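Local coordinates for 231aa long hypothetical protein-L-isoaspartate O-methyltransferase (Sulfolobus tokodaii, PDB 1VBF) that probably catalyses the S-adenosyl-L-methionine-dependent methyl esterification of L-isoaspartyl residues in damaged proteins, contributing to their repair or degradation, at residues B[214-217]-B[218-221]; B[23-26]-B[27-31]; B[3-6]-B[7-11]; B[59-62]-B[63-67]; B[97-101]-B[102-106]. One frame throughout, in Å; residues are numbered along the deposited sequence.

Interaction 1: B[214-217]-B[218-221]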
loop_
_atom_site.group_PDB
_atom_site.type_symbol
_atom_site.label_atom_id
_atom_site.label_comp_id
_atom_site.label_asym_id
_atom_site.label_seq_id
_atom_site.Cartn_x
_atom_site.Cartn_y
_atom_site.Cartn_z
ATOM N N ASN B 214 -6.060 4.093 -7.058
ATOM C CA ASN B 214 -7.376 4.212 -7.685
ATOM C C ASN B 214 -7.230 5.073 -8.933
ATOM O O ASN B 214 -7.867 4.834 -9.951
ATOM C CB ASN B 214 -8.359 4.904 -6.747
ATOM C CG ASN B 214 -8.883 3.991 -5.671
ATOM O OD1 ASN B 214 -9.248 4.446 -4.581
ATOM N ND2 ASN B 214 -8.930 2.691 -5.960
ATOM N N LYS B 215 -6.395 6.096 -8.837
ATOM C CA LYS B 215 -6.167 6.985 -9.961
ATOM C C LYS B 215 -5.376 6.275 -11.054
ATOM O O LYS B 215 -5.727 6.334 -12.234
ATOM C CB LYS B 215 -5.404 8.228 -9.506
ATOM C CG LYS B 215 -5.132 9.215 -10.628
ATOM C CD LYS B 215 -4.444 10.449 -10.089
ATOM C CE LYS B 215 -4.035 11.415 -11.194
ATOM N NZ LYS B 215 -3.360 12.611 -10.600
ATOM N N LEU B 216 -4.298 5.612 -10.664
ATOM C CA LEU B 216 -3.501 4.905 -11.638
ATOM C C LEU B 216 -4.444 3.987 -12.408
ATOM O O LEU B 216 -4.451 3.986 -13.643
ATOM C CB LEU B 216 -2.387 4.116 -10.936
ATOM C CG LEU B 216 -0.940 4.643 -11.006
ATOM C CD1 LEU B 216 -0.900 6.093 -11.470
ATOM C CD2 LEU B 216 -0.277 4.492 -9.633
ATOM N N GLU B 217 -5.260 3.233 -11.671
ATOM C CA GLU B 217 -6.226 2.305 -12.267
ATOM C C GLU B 217 -7.217 3.029 -13.185
ATOM O O GLU B 217 -7.717 2.453 -14.153
ATOM C CB GLU B 217 -6.991 1.560 -11.169
ATOM C CG GLU B 217 -6.211 0.441 -10.500
ATOM C CD GLU B 217 -6.931 -0.125 -9.280
ATOM O OE1 GLU B 217 -6.681 -1.299 -8.912
ATOM O OE2 GLU B 217 -7.739 0.619 -8.683
ATOM N N ARG B 218 -7.503 4.288 -12.880
ATOM C CA ARG B 218 -8.422 5.059 -13.695
ATOM C C ARG B 218 -7.738 5.397 -15.010
ATOM O O ARG B 218 -8.300 5.199 -16.085
ATOM C CB ARG B 218 -8.820 6.363 -12.989
ATOM C CG ARG B 218 -10.315 6.498 -12.624
ATOM C CD ARG B 218 -10.664 5.855 -11.263
ATOM N NE ARG B 218 -11.081 6.828 -10.248
ATOM C CZ ARG B 218 -10.328 7.831 -9.801
ATOM N NH1 ARG B 218 -9.099 8.019 -10.269
ATOM N NH2 ARG B 218 -10.805 8.647 -8.872
ATOM N N GLN B 219 -6.514 5.902 -14.913
ATOM C CA GLN B 219 -5.750 6.298 -16.088
ATOM C C GLN B 219 -5.411 5.135 -17.008
ATOM O O GLN B 219 -5.575 5.242 -18.221
ATOM C CB GLN B 219 -4.476 7.027 -15.658
ATOM C CG GLN B 219 -4.765 8.211 -14.771
ATOM C CD GLN B 219 -3.519 8.939 -14.334
ATOM O OE1 GLN B 219 -3.242 10.037 -14.803
ATOM N NE2 GLN B 219 -2.757 8.333 -13.433
ATOM N N ILE B 220 -4.945 4.024 -16.451
ATOM C CA ILE B 220 -4.620 2.886 -17.293
ATOM C C ILE B 220 -5.871 2.410 -17.999
ATOM O O ILE B 220 -5.810 1.940 -19.130
ATOM C CB ILE B 220 -4.013 1.735 -16.484
ATOM C CG1 ILE B 220 -2.543 2.044 -16.213
ATOM C CG2 ILE B 220 -4.138 0.425 -17.244
ATOM C CD1 ILE B 220 -1.755 0.896 -15.599
ATOM N N LYS B 221 -7.009 2.548 -17.334
ATOM C CA LYS B 221 -8.270 2.125 -17.916
ATOM C C LYS B 221 -8.551 2.994 -19.138
ATOM O O LYS B 221 -9.063 2.524 -20.156
ATOM C CB LYS B 221 -9.393 2.279 -16.887
ATOM C CG LYS B 221 -10.469 1.207 -16.962
ATOM C CD LYS B 221 -11.134 1.175 -18.329
ATOM C CE LYS B 221 -12.136 0.032 -18.438
ATOM N NZ LYS B 221 -12.775 -0.009 -19.787
#
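Gln219 N bonds to Lys215 O and Ile220 N to Leu216 O, at 2.8 and 2.9 Å respectively, two nearly straight i to i+4 hydrogen bonds of helix 209-223 in which the donor sits close to the line of the C=O bond. Gln219 makes the contacts with Lys215 and Leu216. Its CG stands anti to the carbonyl carbon (chi1 -56°) and the chain beyond is extended, which brings the amide back over the preceding turn: NE2 lies 3.5 Å from Leu216 CD1 and 3.8 Å from Lys215 CG. The fully extended Lys215 runs past it obliquely, with CE 3.9 Å from Gln219 OE1. Arg218 bends twice along its chain and folds back, CD lying 3.3 Å from Asn214 O. Glu217 points its carboxylate to the second subunit, where OE2 forms a salt bridge with Arg212 of that chain. Leu216 packs on Leu216 of that subunit, while Ile220 meets Ile220 of the third, as expected in a trimeric coiled coil. The chemistry is therefore divided: along the helix the side chains meet mainly by van der Waals contact, whereas Leu216 and Ile220 also pack on neighbouring subunits and the Glu217 carboxylate pairs with one.

Interaction 2: B[23-26]-B[27-31]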
loop_
_atom_site.group_PDB
_atom_site.type_symbol
_atom_site.label_atom_id
_atom_site.label_comp_id
_atom_site.label_asym_id
_atom_site.label_seq_id
_atom_site.Cartn_x
_atom_site.Cartn_y
_atom_site.Cartn_z
ATOM N N VAL B 23 -34.120 21.917 21.749
ATOM C CA VAL B 23 -34.196 21.867 20.283
ATOM C C VAL B 23 -34.447 20.463 19.726
ATOM O O VAL B 23 -33.701 19.524 19.985
ATOM C CB VAL B 23 -32.906 22.477 19.631
ATOM C CG1 VAL B 23 -32.978 22.388 18.113
ATOM C CG2 VAL B 23 -32.737 23.939 20.065
ATOM N N ASP B 24 -35.510 20.325 18.952
ATOM C CA ASP B 24 -35.861 19.028 18.398
ATOM C C ASP B 24 -35.116 18.781 17.095
ATOM O O ASP B 24 -35.518 19.272 16.044
ATOM C CB ASP B 24 -37.381 18.952 18.181
ATOM C CG ASP B 24 -37.830 17.612 17.628
ATOM O OD1 ASP B 24 -36.984 16.694 17.554
ATOM O OD2 ASP B 24 -39.024 17.473 17.269
ATOM N N ARG B 25 -34.041 18.005 17.174
ATOM C CA ARG B 25 -33.214 17.705 16.010
ATOM C C ARG B 25 -33.934 17.004 14.841
ATOM O O ARG B 25 -33.480 17.049 13.706
ATOM C CB ARG B 25 -31.986 16.902 16.465
ATOM C CG ARG B 25 -30.984 16.571 15.365
ATOM C CD ARG B 25 -29.630 16.178 15.962
ATOM N NE ARG B 25 -28.654 15.784 14.941
ATOM C CZ ARG B 25 -28.311 14.527 14.659
ATOM N NH1 ARG B 25 -28.855 13.522 15.325
ATOM N NH2 ARG B 25 -27.434 14.273 13.698
ATOM N N SER B 26 -35.060 16.364 15.087
ATOM C CA SER B 26 -35.736 15.718 13.974
ATOM C C SER B 26 -36.348 16.788 13.059
ATOM O O SER B 26 -36.698 16.520 11.897
ATOM C CB SER B 26 -36.817 14.774 14.492
ATOM O OG SER B 26 -37.714 15.478 15.321
ATOM N N LEU B 27 -36.468 18.002 13.592
ATOM C CA LEU B 27 -37.018 19.123 12.843
ATOM C C LEU B 27 -36.045 19.669 11.794
ATOM O O LEU B 27 -36.427 20.484 10.944
ATOM C CB LEU B 27 -37.439 20.249 13.795
ATOM C CG LEU B 27 -38.925 20.397 14.196
ATOM C CD1 LEU B 27 -39.685 19.059 14.147
ATOM C CD2 LEU B 27 -38.977 21.003 15.600
ATOM N N PHE B 28 -34.789 19.243 11.835
ATOM C CA PHE B 28 -33.864 19.729 10.845
ATOM C C PHE B 28 -33.425 18.599 9.951
ATOM O O PHE B 28 -32.678 18.818 9.000
ATOM C CB PHE B 28 -32.652 20.343 11.498
ATOM C CG PHE B 28 -32.968 21.445 12.443
ATOM C CD1 PHE B 28 -33.525 21.167 13.685
ATOM C CD2 PHE B 28 -32.647 22.763 12.125
ATOM C CE1 PHE B 28 -33.757 22.189 14.604
ATOM C CE2 PHE B 28 -32.875 23.791 13.036
ATOM C CZ PHE B 28 -33.428 23.500 14.286
ATOM N N LEU B 29 -33.889 17.389 10.257
ATOM C CA LEU B 29 -33.544 16.210 9.467
ATOM C C LEU B 29 -34.643 15.829 8.479
ATOM O O LEU B 29 -35.828 15.958 8.791
ATOM C CB LEU B 29 -33.261 15.032 10.399
ATOM C CG LEU B 29 -31.991 15.118 11.251
ATOM C CD1 LEU B 29 -32.022 14.031 12.311
ATOM C CD2 LEU B 29 -30.737 14.982 10.374
ATOM N N PRO B 30 -34.264 15.348 7.277
ATOM C CA PRO B 30 -35.224 14.942 6.237
ATOM C C PRO B 30 -36.060 13.767 6.749
ATOM O O PRO B 30 -35.804 13.246 7.836
ATOM C CB PRO B 30 -34.332 14.507 5.064
ATOM C CG PRO B 30 -33.015 15.110 5.355
ATOM C CD PRO B 30 -32.890 15.056 6.850
ATOM N N GLU B 31 -37.035 13.343 5.954
ATOM C CA GLU B 31 -37.914 12.233 6.308
ATOM C C GLU B 31 -37.139 10.925 6.504
ATOM O O GLU B 31 -37.259 10.245 7.532
ATOM C CB GLU B 31 -38.954 12.069 5.194
ATOM C CG GLU B 31 -39.924 10.893 5.330
ATOM C CD GLU B 31 -40.704 10.925 6.635
ATOM O OE1 GLU B 31 -40.799 12.029 7.242
ATOM O OE2 GLU B 31 -41.222 9.850 7.041
#
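The Phe28 ring receives the Asp24 carbonyl at its edge, Asp24 O lying in the ring plane 3.6 Å from CD1, with Arg25 O also near that plane. The Val23 and Phe28 side chains cross at about a right angle, with Val23 CG1 3.6 Å from Phe28 CE1. The second flat group, the Arg25 guanidinium, has Leu29 CD1 over one face, and the same methyl approaches Arg25 CG at 4.1 Å. Leu27 lies across Asp24, Leu27 CD1 being 3.6 Å from Asp24 OD2. Asp24 forms an Asx turn: with CG anti to the backbone N (chi1 -179°), OD1 accepts from both Ser26 N at 3.1 Å and Ser26 OG at 2.6 Å, the two donors coming from the same face of the carboxylate. This double grip fixes the start of a short 3-10 turn, continued by Leu27 N to Asp24 O (2.9 Å) and Phe28 N to Arg25 O (3.2 Å). Two residues separate the 3-10 turn from helix 14-22. Val23 and Phe28 face helix 83-91 through Leu87 and Ala86, Leu29 rests on Leu45 of strand 45-48, and Arg25 NH1 reaches Ala37 O, binding the turn to the loop beyond it.

Interaction 3: B[3-6]-B[7-11]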
loop_
_atom_site.group_PDB
_atom_site.type_symbol
_atom_site.label_atom_id
_atom_site.label_comp_id
_atom_site.label_asym_id
_atom_site.label_seq_id
_atom_site.Cartn_x
_atom_site.Cartn_y
_atom_site.Cartn_z
ATOM N N GLU B 3 -30.322 7.887 22.797
ATOM C CA GLU B 3 -28.975 8.162 23.260
ATOM C C GLU B 3 -28.907 9.594 23.725
ATOM O O GLU B 3 -27.842 10.092 24.070
ATOM C CB GLU B 3 -27.973 7.911 22.142
ATOM C CG GLU B 3 -27.938 6.455 21.719
ATOM C CD GLU B 3 -26.919 6.167 20.633
ATOM O OE1 GLU B 3 -25.714 6.427 20.865
ATOM O OE2 GLU B 3 -27.323 5.672 19.552
ATOM N N LYS B 4 -30.069 10.238 23.745
ATOM C CA LYS B 4 -30.175 11.630 24.148
ATOM C C LYS B 4 -29.695 11.892 25.584
ATOM O O LYS B 4 -28.905 12.824 25.823
ATOM C CB LYS B 4 -31.618 12.111 23.960
ATOM C CG LYS B 4 -31.830 13.608 24.160
ATOM C CD LYS B 4 -33.250 14.013 23.815
ATOM C CE LYS B 4 -33.410 15.543 23.688
ATOM N NZ LYS B 4 -34.092 16.241 24.834
ATOM N N GLU B 5 -30.167 11.068 26.526
ATOM C CA GLU B 5 -29.784 11.182 27.933
ATOM C C GLU B 5 -28.287 10.885 28.121
ATOM O O GLU B 5 -27.642 11.536 28.932
ATOM C CB GLU B 5 -30.641 10.244 28.790
ATOM C CG GLU B 5 -30.430 10.335 30.316
ATOM C CD GLU B 5 -29.150 9.620 30.837
ATOM O OE1 GLU B 5 -28.715 8.595 30.244
ATOM O OE2 GLU B 5 -28.595 10.075 31.870
ATOM N N GLU B 6 -27.731 9.919 27.385
ATOM C CA GLU B 6 -26.294 9.626 27.502
ATOM C C GLU B 6 -25.499 10.908 27.210
ATOM O O GLU B 6 -24.613 11.309 27.976
ATOM C CB GLU B 6 -25.802 8.611 26.459
ATOM C CG GLU B 6 -26.529 7.291 26.307
ATOM C CD GLU B 6 -25.760 6.325 25.369
ATOM O OE1 GLU B 6 -24.700 5.799 25.792
ATOM O OE2 GLU B 6 -26.202 6.104 24.210
ATOM N N ILE B 7 -25.818 11.514 26.066
ATOM C CA ILE B 7 -25.147 12.710 25.602
ATOM C C ILE B 7 -25.336 13.907 26.517
ATOM O O ILE B 7 -24.383 14.660 26.757
ATOM C CB ILE B 7 -25.611 13.096 24.175
ATOM C CG1 ILE B 7 -25.415 11.918 23.223
ATOM C CG2 ILE B 7 -24.798 14.270 23.665
ATOM C CD1 ILE B 7 -25.743 12.222 21.806
ATOM N N LEU B 8 -26.555 14.065 27.031
ATOM C CA LEU B 8 -26.903 15.181 27.909
ATOM C C LEU B 8 -26.140 15.123 29.221
ATOM O O LEU B 8 -25.708 16.140 29.744
ATOM C CB LEU B 8 -28.405 15.166 28.178
ATOM C CG LEU B 8 -29.131 16.434 28.625
ATOM C CD1 LEU B 8 -30.578 16.071 28.902
ATOM C CD2 LEU B 8 -28.504 17.018 29.867
ATOM N N ARG B 9 -25.976 13.922 29.750
ATOM C CA ARG B 9 -25.267 13.702 31.006
ATOM C C ARG B 9 -23.828 14.247 30.934
ATOM O O ARG B 9 -23.295 14.802 31.903
ATOM C CB ARG B 9 -25.221 12.196 31.289
ATOM C CG ARG B 9 -25.511 11.812 32.717
ATOM C CD ARG B 9 -25.174 10.348 32.980
ATOM N NE ARG B 9 -23.732 10.123 33.117
ATOM C CZ ARG B 9 -23.179 8.977 33.521
ATOM N NH1 ARG B 9 -23.943 7.933 33.832
ATOM N NH2 ARG B 9 -21.858 8.880 33.630
ATOM N N LYS B 10 -23.215 14.073 29.768
ATOM C CA LYS B 10 -21.845 14.496 29.520
ATOM C C LYS B 10 -21.626 16.001 29.362
ATOM O O LYS B 10 -20.524 16.481 29.612
ATOM C CB LYS B 10 -21.323 13.824 28.250
ATOM C CG LYS B 10 -21.219 12.310 28.265
ATOM C CD LYS B 10 -20.975 11.837 26.832
ATOM C CE LYS B 10 -20.219 10.522 26.767
ATOM N NZ LYS B 10 -19.682 10.288 25.384
ATOM N N ILE B 11 -22.651 16.737 28.924
ATOM C CA ILE B 11 -22.506 18.175 28.706
ATOM C C ILE B 11 -22.076 18.986 29.940
ATOM O O ILE B 11 -22.762 19.023 30.957
ATOM C CB ILE B 11 -23.801 18.774 28.099
ATOM C CG1 ILE B 11 -24.092 18.061 26.778
ATOM C CG2 ILE B 11 -23.684 20.325 27.951
ATOM C CD1 ILE B 11 -25.377 18.461 26.163
#
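Glu3, at the N-cap position of helix 4-10, meets Ile7 through its carbonyl: Glu3 O accepts from Ile7 N at 3.2 Å in a nearly straight bond, and Ile7 CG1 lies against the same oxygen. Ile7 holds CG1 anti to its carbonyl carbon (chi1 -55°), which turns that branch back toward the helix start. The carboxylate of Glu3 looks elsewhere and is bonded to His40 N. Lys4 contributes its backbone, with Leu8 N reaching Lys4 O at 2.9 Å and Leu8 CB resting 3.4 Å from that oxygen; the Lys4 ammonium group leaves to bond Asn21 O on helix 14-22. Glu5 adds a third rung, Arg9 N to Glu5 O at 3.0 Å, and a true side-chain contact. Its chain bends at chi2 (-78°) and sends OE2 along the helix to lie 3.6 Å from both CG and CD of Arg9, the two chains crossing obliquely. Carboxylate and guanidinium planes stand 67° apart, and OE2 is still 5.0 Å from Arg9 NE. Glu6 ends the segment, its carbonyl oxygen 3.6 Å from Lys10 CG while its carboxylate stays well apart from the Lys10 ammonium. Glu5 and Glu6 thus precede Arg9 and Lys10 by one helical turn, yet no ion pair closes; any attraction is likely to be diffuse, and the carboxylate of Glu5 touches the methylenes of its partner instead.

Interaction 4: B[59-62]-B[63-67]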
loop_
_atom_site.group_PDB
_atom_site.type_symbol
_atom_site.label_atom_id
_atom_site.label_comp_id
_atom_site.label_asym_id
_atom_site.label_seq_id
_atom_site.Cartn_x
_atom_site.Cartn_y
_atom_site.Cartn_z
ATOM N N GLY B 59 -20.588 16.553 17.341
ATOM C CA GLY B 59 -21.102 17.922 17.387
ATOM C C GLY B 59 -21.331 18.518 18.780
ATOM O O GLY B 59 -20.923 19.652 19.083
ATOM N N ILE B 60 -21.984 17.753 19.641
ATOM C CA ILE B 60 -22.256 18.224 20.993
ATOM C C ILE B 60 -20.954 18.398 21.766
ATOM O O ILE B 60 -20.811 19.330 22.580
ATOM C CB ILE B 60 -23.191 17.241 21.733
ATOM C CG1 ILE B 60 -24.484 17.079 20.932
ATOM C CG2 ILE B 60 -23.506 17.760 23.121
ATOM C CD1 ILE B 60 -25.115 18.427 20.552
ATOM N N PHE B 61 -20.011 17.492 21.512
ATOM C CA PHE B 61 -18.713 17.566 22.162
ATOM C C PHE B 61 -18.000 18.855 21.724
ATOM O O PHE B 61 -17.445 19.586 22.541
ATOM C CB PHE B 61 -17.853 16.334 21.805
ATOM C CG PHE B 61 -16.445 16.422 22.316
ATOM C CD1 PHE B 61 -16.190 16.484 23.689
ATOM C CD2 PHE B 61 -15.381 16.555 21.432
ATOM C CE1 PHE B 61 -14.890 16.688 24.173
ATOM C CE2 PHE B 61 -14.075 16.758 21.901
ATOM C CZ PHE B 61 -13.830 16.829 23.274
HETATM N N MSE B 62 -18.025 19.132 20.426
HETATM C CA MSE B 62 -17.393 20.329 19.904
HETATM C C MSE B 62 -18.006 21.605 20.469
HETATM O O MSE B 62 -17.283 22.500 20.929
HETATM C CB MSE B 62 -17.471 20.317 18.389
HETATM C CG MSE B 62 -16.776 19.104 17.803
HETATM SE SE MSE B 62 -16.564 19.146 15.880
HETATM C CE MSE B 62 -17.790 17.726 15.454
ATOM N N LEU B 63 -19.335 21.689 20.448
ATOM C CA LEU B 63 -20.000 22.866 20.995
ATOM C C LEU B 63 -19.719 22.982 22.486
ATOM O O LEU B 63 -19.491 24.078 22.992
ATOM C CB LEU B 63 -21.506 22.804 20.761
ATOM C CG LEU B 63 -21.974 22.789 19.297
ATOM C CD1 LEU B 63 -23.482 22.971 19.259
ATOM C CD2 LEU B 63 -21.271 23.889 18.491
ATOM N N ASP B 64 -19.711 21.854 23.193
ATOM C CA ASP B 64 -19.447 21.883 24.626
ATOM C C ASP B 64 -18.044 22.432 24.877
ATOM O O ASP B 64 -17.810 23.188 25.823
ATOM C CB ASP B 64 -19.612 20.482 25.222
ATOM C CG ASP B 64 -19.821 20.501 26.744
ATOM O OD1 ASP B 64 -20.256 21.550 27.292
ATOM O OD2 ASP B 64 -19.571 19.452 27.393
ATOM N N GLU B 65 -17.113 22.082 24.004
ATOM C CA GLU B 65 -15.736 22.539 24.135
ATOM C C GLU B 65 -15.551 23.989 23.696
ATOM O O GLU B 65 -14.510 24.590 23.986
ATOM C CB GLU B 65 -14.822 21.645 23.301
ATOM C CG GLU B 65 -14.547 20.276 23.900
ATOM C CD GLU B 65 -13.605 20.349 25.090
ATOM O OE1 GLU B 65 -12.526 20.960 24.969
ATOM O OE2 GLU B 65 -13.937 19.792 26.153
ATOM N N LEU B 66 -16.552 24.533 22.995
ATOM C CA LEU B 66 -16.520 25.905 22.475
ATOM C C LEU B 66 -16.703 26.956 23.560
ATOM O O LEU B 66 -16.431 28.150 23.339
ATOM C CB LEU B 66 -17.612 26.095 21.422
ATOM C CG LEU B 66 -17.290 26.655 20.021
ATOM C CD1 LEU B 66 -18.593 27.119 19.413
ATOM C CD2 LEU B 66 -16.302 27.813 20.051
ATOM N N ASP B 67 -17.184 26.511 24.724
ATOM C CA ASP B 67 -17.412 27.389 25.864
ATOM C C ASP B 67 -18.365 28.511 25.459
ATOM O O ASP B 67 -18.007 29.682 25.394
ATOM C CB ASP B 67 -16.066 27.932 26.374
ATOM C CG ASP B 67 -16.203 28.823 27.623
ATOM O OD1 ASP B 67 -16.954 28.462 28.568
ATOM O OD2 ASP B 67 -15.535 29.888 27.667
#
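Phe61 and Glu65, one turn apart, form an i to i+4 CH-pi contact on helix 56-65 of this Rossmann-like methyltransferase fold. Glu65 CG sits over one face of the ring, 3.9 Å from the centroid of Phe61 and 25° off the normal, displaced toward the CE1 and CZ rim. Phe61 swings its ring along the helix by placing CG anti to the backbone N (chi1 173°), while Glu65 bends at chi2 and its carboxylate runs out past the CE1-CZ rim, its plane 27° from that of the ring. With an alanine here in place of Glu65, that face of the Phe61 ring is likely to lose its methylene cover and the ring to become freer to turn. Beneath the pair, the bond from Glu65 N to Phe61 O, at 2.9 Å, sets their spacing; Asp64 N to Ile60 O, at 2.8 Å, is the neighbouring bond of the helix. Further out, the helix is pinned by its neighbours. Both carboxylate oxygens of Asp64 accept backbone N-H groups, from Lys12 and Thr13, ahead of helix 14-22, and Leu63 packs on Leu87 and Ile88 of helix 83-91. Selenomethionine Met62 faces Trp141 and Phe193. On the buried side, Gly59 O takes a nearly straight bond from Leu63 N at 2.9 Å and touches Leu63 CG at 3.3 Å.

Interaction 5: B[97-101]-B[102-106]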
loop_
_atom_site.group_PDB
_atom_site.type_symbol
_atom_site.label_atom_id
_atom_site.label_comp_id
_atom_site.label_asym_id
_atom_site.label_seq_id
_atom_site.Cartn_x
_atom_site.Cartn_y
_atom_site.Cartn_z
ATOM N N SER B 97 -23.615 32.705 10.335
ATOM C CA SER B 97 -23.315 31.382 9.812
ATOM C C SER B 97 -23.205 31.316 8.284
ATOM O O SER B 97 -24.134 31.689 7.572
ATOM C CB SER B 97 -24.379 30.405 10.277
ATOM O OG SER B 97 -24.181 29.118 9.724
ATOM N N VAL B 98 -22.087 30.780 7.797
ATOM C CA VAL B 98 -21.817 30.688 6.369
ATOM C C VAL B 98 -21.984 29.294 5.748
ATOM O O VAL B 98 -21.577 28.307 6.337
ATOM C CB VAL B 98 -20.369 31.143 6.101
ATOM C CG1 VAL B 98 -20.120 31.246 4.605
ATOM C CG2 VAL B 98 -20.093 32.448 6.843
ATOM N N GLU B 99 -22.559 29.226 4.550
ATOM C CA GLU B 99 -22.734 27.972 3.829
ATOM C C GLU B 99 -22.302 28.196 2.369
ATOM O O GLU B 99 -22.735 29.156 1.741
ATOM C CB GLU B 99 -24.184 27.519 3.880
ATOM C CG GLU B 99 -24.454 26.353 2.945
ATOM C CD GLU B 99 -23.620 25.130 3.291
ATOM O OE1 GLU B 99 -23.037 24.516 2.370
ATOM O OE2 GLU B 99 -23.551 24.782 4.490
ATOM N N ILE B 100 -21.464 27.319 1.821
ATOM C CA ILE B 100 -20.970 27.500 0.460
ATOM C C ILE B 100 -21.801 26.832 -0.621
ATOM O O ILE B 100 -21.777 27.245 -1.783
ATOM C CB ILE B 100 -19.493 27.001 0.336
ATOM C CG1 ILE B 100 -18.857 27.508 -0.951
ATOM C CG2 ILE B 100 -19.436 25.488 0.306
ATOM C CD1 ILE B 100 -17.343 27.340 -0.963
ATOM N N ASN B 101 -22.539 25.802 -0.228
ATOM C CA ASN B 101 -23.349 25.038 -1.168
ATOM C C ASN B 101 -24.742 25.612 -1.201
ATOM O O ASN B 101 -25.422 25.675 -0.182
ATOM C CB ASN B 101 -23.367 23.570 -0.745
ATOM C CG ASN B 101 -24.233 22.707 -1.638
ATOM O OD1 ASN B 101 -25.458 22.842 -1.664
ATOM N ND2 ASN B 101 -23.605 21.805 -2.370
ATOM N N GLU B 102 -25.162 26.037 -2.383
ATOM C CA GLU B 102 -26.467 26.637 -2.528
ATOM C C GLU B 102 -27.642 25.749 -2.144
ATOM O O GLU B 102 -28.515 26.190 -1.401
ATOM C CB GLU B 102 -26.654 27.174 -3.951
ATOM C CG GLU B 102 -28.010 27.865 -4.137
ATOM C CD GLU B 102 -28.019 28.959 -5.199
ATOM O OE1 GLU B 102 -29.132 29.374 -5.601
ATOM O OE2 GLU B 102 -26.929 29.409 -5.617
ATOM N N LYS B 103 -27.685 24.512 -2.627
ATOM C CA LYS B 103 -28.791 23.625 -2.288
ATOM C C LYS B 103 -28.925 23.479 -0.780
ATOM O O LYS B 103 -30.023 23.476 -0.246
ATOM C CB LYS B 103 -28.590 22.261 -2.926
ATOM C CG LYS B 103 -28.473 22.341 -4.421
ATOM C CD LYS B 103 -28.511 20.975 -5.058
ATOM C CE LYS B 103 -28.345 21.059 -6.561
ATOM N NZ LYS B 103 -29.439 21.877 -7.141
HETATM N N MSE B 104 -27.793 23.367 -0.097
HETATM C CA MSE B 104 -27.762 23.253 1.349
HETATM C C MSE B 104 -28.304 24.540 1.992
HETATM O O MSE B 104 -29.072 24.493 2.958
HETATM C CB MSE B 104 -26.323 23.002 1.807
HETATM C CG MSE B 104 -26.173 22.743 3.305
HETATM SE SE MSE B 104 -26.907 21.041 3.972
HETATM C CE MSE B 104 -27.600 20.260 2.338
ATOM N N TYR B 105 -27.879 25.678 1.447
ATOM C CA TYR B 105 -28.283 27.015 1.890
ATOM C C TYR B 105 -29.808 27.152 1.823
ATOM O O TYR B 105 -30.448 27.726 2.715
ATOM C CB TYR B 105 -27.641 28.065 0.970
ATOM C CG TYR B 105 -28.029 29.500 1.253
ATOM C CD1 TYR B 105 -27.580 30.140 2.397
ATOM C CD2 TYR B 105 -28.876 30.206 0.393
ATOM C CE1 TYR B 105 -27.965 31.438 2.690
ATOM C CE2 TYR B 105 -29.261 31.503 0.678
ATOM C CZ TYR B 105 -28.802 32.110 1.830
ATOM O OH TYR B 105 -29.178 33.389 2.133
ATOM N N ASN B 106 -30.372 26.623 0.741
ATOM C CA ASN B 106 -31.800 26.674 0.520
ATOM C C ASN B 106 -32.541 25.826 1.541
ATOM O O ASN B 106 -33.473 26.302 2.202
ATOM C CB ASN B 106 -32.151 26.194 -0.894
ATOM C CG ASN B 106 -31.632 27.128 -1.989
ATOM O OD1 ASN B 106 -31.511 28.334 -1.787
ATOM N ND2 ASN B 106 -31.345 26.569 -3.162
#
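The strand-to-helix junction of the beta-alpha-beta unit 94-99, 102-109 and 118-122 is closed by an N-cap at Asn101. Its OD1 accepts from Met104 N at 2.9 Å, nearly straight at the hydrogen, and Asn101 O takes Tyr105 N at 2.9 Å in the carbonyl plane. The side chain reaches the first turn because CG lies anti to the backbone N (chi1 178°); Lys103 CB also rests 3.4 Å from OD1. Glu99, at the end of the strand, supports the cap from behind: its chain bends at chi2 and returns OE1 to Asn101 N, which approaches at 2.9 Å on the anti side of the carboxylate. OE2 bonds to Gly80 N, joining this junction to the loop after strand 73-77. In Rossmann-like methyltransferases the C-terminal end of this strand, second in sequence in the central sheet, commonly borders the cofactor pocket. Shortening Glu99 to an alanine is likely to leave both Asn101 N and Gly80 N without this acceptor and open a gap beside Met104. Met104, a selenomethionine, also packs on Ile47 and Leu48, while Lys103 makes a cation-pi contact with Tyr36 of the fourth subunit. Met104 CG lies over the carboxylate, 3.5 Å from Glu99 CD.

In the fold
Interaction 1 lies apart, on helix 209-223, its centre about 41 Å from those of interactions 2 and 4. Interactions 3 and 4 touch: Ile7 and Ile11 pack on Ile60, Ile11 CD1 approaching Ile60 CG2 at 3.6 Å, which ties the N-terminal helix to helix 56-65. Interaction 2 lies near both without touching, about 5 Å from interaction 3 and about 7 Å from interaction 4 at the nearest atoms. Interaction 5, on the opposite side of the chain's centre from interactions 3 and 4, probably borders the cofactor pocket expected from the fold. Interactions 1, 2 and 5 all touch the fourth subunit.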